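Long-range contact in RING-type domain-containing protein (Chaetomium thermophilum, PDB 6Z3U), which probably activates the cyclin-dependent kinase of the CAK complex as its MAT1-like subunit, represented here by a C-terminal fragment that contacts both kinase and cyclin: residues 27-31 against 43-47. Sequence-based numbering, arbitrary orientation.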
ATOM      1  N   LEU C  27      13.940  14.838  12.697  1.00 65.86           N
ATOM      2  CA  LEU C  27      13.328  13.897  13.630  1.00 52.53           C
ATOM      3  C   LEU C  27      13.346  14.428  15.057  1.00 59.43           C
ATOM      4  O   LEU C  27      12.434  14.138  15.837  1.00 60.61           O
ATOM      5  CB  LEU C  27      14.049  12.551  13.577  1.00 49.96           C
ATOM      6  CG  LEU C  27      13.830  11.675  12.346  1.00 48.32           C
ATOM      7  CD1 LEU C  27      14.652  10.401  12.459  1.00 48.61           C
ATOM      8  CD2 LEU C  27      12.359  11.343  12.182  1.00 45.80           C
ATOM      9  N   ASP C  28      14.375  15.204  15.410  1.00 59.32           N
ATOM     10  CA  ASP C  28      14.529  15.667  16.784  1.00 65.78           C
ATOM     11  C   ASP C  28      13.260  16.317  17.318  1.00 54.57           C
ATOM     12  O   ASP C  28      12.950  16.186  18.508  1.00 54.68           O
ATOM     13  CB  ASP C  28      15.702  16.647  16.867  1.00 71.64           C
ATOM     14  CG  ASP C  28      17.015  16.027  16.420  1.00 71.93           C
ATOM     15  OD1 ASP C  28      17.063  14.786  16.258  1.00 66.88           O
ATOM     16  OD2 ASP C  28      17.996  16.779  16.230  1.00 65.07           O
ATOM     17  N   LYS C  29      12.503  17.010  16.461  1.00 56.90           N
ATOM     18  CA  LYS C  29      11.304  17.690  16.940  1.00 55.39           C
ATOM     19  C   LYS C  29      10.294  16.691  17.491  1.00 54.12           C
ATOM     20  O   LYS C  29       9.633  16.954  18.503  1.00 53.17           O
ATOM     21  CB  LYS C  29      10.651  18.513  15.824  1.00 56.86           C
ATOM     22  CG  LYS C  29      11.544  18.885  14.646  1.00 53.67           C
ATOM     23  CD  LYS C  29      10.859  19.893  13.725  1.00 53.72           C
ATOM     24  CE  LYS C  29       9.635  19.307  13.032  1.00 58.86           C
ATOM     25  NZ  LYS C  29       9.989  18.388  11.918  1.00 70.31           N
ATOM     26  N   TYR C  30      10.168  15.535  16.840  1.00 57.45           N
ATOM     27  CA  TYR C  30       9.158  14.550  17.199  1.00 54.44           C
ATOM     28  C   TYR C  30       9.612  13.612  18.309  1.00 49.04           C
ATOM     29  O   TYR C  30       8.786  13.195  19.129  1.00 46.42           O
ATOM     30  CB  TYR C  30       8.767  13.735  15.963  1.00 44.71           C
ATOM     31  CG  TYR C  30       8.242  14.582  14.826  1.00 44.32           C
ATOM     32  CD1 TYR C  30       6.929  15.030  14.820  1.00 45.94           C
ATOM     33  CD2 TYR C  30       9.058  14.932  13.759  1.00 45.23           C
ATOM     34  CE1 TYR C  30       6.441  15.805  13.784  1.00 46.62           C
ATOM     35  CE2 TYR C  30       8.579  15.708  12.718  1.00 45.13           C
ATOM     36  CZ  TYR C  30       7.270  16.142  12.735  1.00 52.50           C
ATOM     37  OH  TYR C  30       6.783  16.915  11.702  1.00 46.35           O
ATOM     38  N   ARG C  31      10.905  13.278  18.362  1.00 48.59           N
ATOM     39  CA  ARG C  31      11.391  12.379  19.406  1.00 49.35           C
ATOM     40  C   ARG C  31      11.032  12.891  20.794  1.00 50.34           C
ATOM     41  O   ARG C  31      10.850  12.093  21.722  1.00 50.32           O
ATOM     42  CB  ARG C  31      12.904  12.198  19.285  1.00 51.43           C
ATOM     43  CG  ARG C  31      13.376  11.744  17.913  1.00 50.78           C
ATOM     44  CD  ARG C  31      14.846  11.347  17.930  1.00 52.92           C
ATOM     45  NE  ARG C  31      15.015   9.894  17.936  1.00 53.71           N
ATOM     46  CZ  ARG C  31      15.396   9.164  16.888  1.00 60.28           C
ATOM     47  NH1 ARG C  31      15.669   9.733  15.721  1.00 51.59           N
ATOM     48  NH2 ARG C  31      15.511   7.848  17.013  1.00 65.31           N
ATOM     49  N   PHE C  43      10.731   5.430  15.776  1.00 53.13           N
ATOM     50  CA  PHE C  43      11.613   6.150  14.867  1.00 50.93           C
ATOM     51  C   PHE C  43      12.617   5.213  14.210  1.00 47.98           C
ATOM     52  O   PHE C  43      13.078   5.485  13.097  1.00 46.38           O
ATOM     53  CB  PHE C  43      12.337   7.271  15.609  1.00 44.98           C
ATOM     54  CG  PHE C  43      11.417   8.332  16.136  1.00 44.55           C
ATOM     55  CD1 PHE C  43      11.137   9.457  15.381  1.00 44.32           C
ATOM     56  CD2 PHE C  43      10.825   8.201  17.379  1.00 44.54           C
ATOM     57  CE1 PHE C  43      10.289  10.434  15.860  1.00 44.86           C
ATOM     58  CE2 PHE C  43       9.975   9.176  17.862  1.00 44.25           C
ATOM     59  CZ  PHE C  43       9.707  10.293  17.102  1.00 44.01           C
ATOM     60  N   LEU C  44      12.957   4.107  14.875  1.00 47.39           N
ATOM     61  CA  LEU C  44      13.862   3.141  14.268  1.00 50.67           C
ATOM     62  C   LEU C  44      13.256   2.568  12.994  1.00 48.04           C
ATOM     63  O   LEU C  44      13.959   2.364  11.997  1.00 49.68           O
ATOM     64  CB  LEU C  44      14.182   2.015  15.253  1.00 46.26           C
ATOM     65  CG  LEU C  44      14.351   2.343  16.742  1.00 63.80           C
ATOM     66  CD1 LEU C  44      15.027   3.698  16.970  1.00 71.11           C
ATOM     67  CD2 LEU C  44      13.008   2.265  17.480  1.00 70.17           C
ATOM     68  N   ASP C  45      11.946   2.312  13.005  1.00 47.66           N
ATOM     69  CA  ASP C  45      11.290   1.779  11.818  1.00 47.94           C
ATOM     70  C   ASP C  45      11.329   2.778  10.668  1.00 50.07           C
ATOM     71  O   ASP C  45      11.508   2.389   9.508  1.00 49.39           O
ATOM     72  CB  ASP C  45       9.848   1.391  12.152  1.00 47.07           C
ATOM     73  CG  ASP C  45       9.754   0.078  12.921  1.00 48.82           C
ATOM     74  OD1 ASP C  45      10.805  -0.553  13.162  1.00 56.45           O
ATOM     75  OD2 ASP C  45       8.626  -0.324  13.285  1.00 38.63           O
ATOM     76  N   TYR C  46      11.169   4.071  10.967  1.00 55.28           N
ATOM     77  CA  TYR C  46      11.241   5.088   9.921  1.00 53.02           C
ATOM     78  C   TYR C  46      12.631   5.133   9.296  1.00 47.62           C
ATOM     79  O   TYR C  46      12.773   5.159   8.069  1.00 47.26           O
ATOM     80  CB  TYR C  46      10.857   6.456  10.487  1.00 44.92           C
ATOM     81  CG  TYR C  46      11.065   7.603   9.520  1.00 45.92           C
ATOM     82  CD1 TYR C  46      10.104   7.913   8.567  1.00 46.27           C
ATOM     83  CD2 TYR C  46      12.214   8.382   9.565  1.00 49.81           C
ATOM     84  CE1 TYR C  46      10.281   8.959   7.683  1.00 44.85           C
ATOM     85  CE2 TYR C  46      12.401   9.433   8.683  1.00 43.47           C
ATOM     86  CZ  TYR C  46      11.430   9.716   7.744  1.00 45.26           C
ATOM     87  OH  TYR C  46      11.602  10.761   6.863  1.00 49.45           O
ATOM     88  N   ILE C  47      13.672   5.165  10.132  1.00 48.33           N
ATOM     89  CA  ILE C  47      15.037   5.160   9.615  1.00 45.03           C
ATOM     90  C   ILE C  47      15.274   3.914   8.772  1.00 51.42           C
ATOM     91  O   ILE C  47      15.865   3.980   7.688  1.00 59.50           O
ATOM     92  CB  ILE C  47      16.050   5.256  10.771  1.00 47.06           C
ATOM     93  CG1 ILE C  47      15.860   6.564  11.546  1.00 53.75           C
ATOM     94  CG2 ILE C  47      17.473   5.140  10.239  1.00 49.10           C
ATOM     95  CD1 ILE C  47      16.665   6.649  12.831  1.00 49.70           C
TER
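Phe-43 of helix 43-55 contributes the largest share of the contact between that helix and the short, weakly bonded helix 25-31, 109 of the 327 Å² buried on both sides. The axes of the two segments are 12.3 Å apart at closest approach and run nearly antiparallel, at 158°, a spacing wide enough for large side chains to reach across. Apolar packing dominates. Leu-27 CD2 lies at the edge of the Phe-43 ring, 3.9 Å from its CD1, and also touches Tyr-46, 4.0 Å from that residue's CD2, while Leu-27 CD1 meets Ile-47 CG1 at 4.1 Å. The Phe-43 ring tip reaches the other backbone, with CZ 3.5 Å from Tyr-30 C, and its CE1 lies 3.6 Å from Tyr-30 CB. Together these helices form an antiparallel helical pair in the C-terminal region of this MAT1-family subunit, bridged by residues that include helix 34-39. Pro-248 of the kinase chain packs on Leu-27 and Tyr-46, and Met-197 of the cyclin chain on Ile-47, so the pair sits where the three subunits meet. Arg-31 adds a second kind of contact, through its aliphatic part: CG makes a CH-pi interaction over one face of the Phe-43 ring, 3.9 Å from the centroid and 10° off the normal. Beyond it the guanidinium folds over the base of the same side chain, bringing Arg-31 NH2 to 3.5 Å from Phe-43 CB.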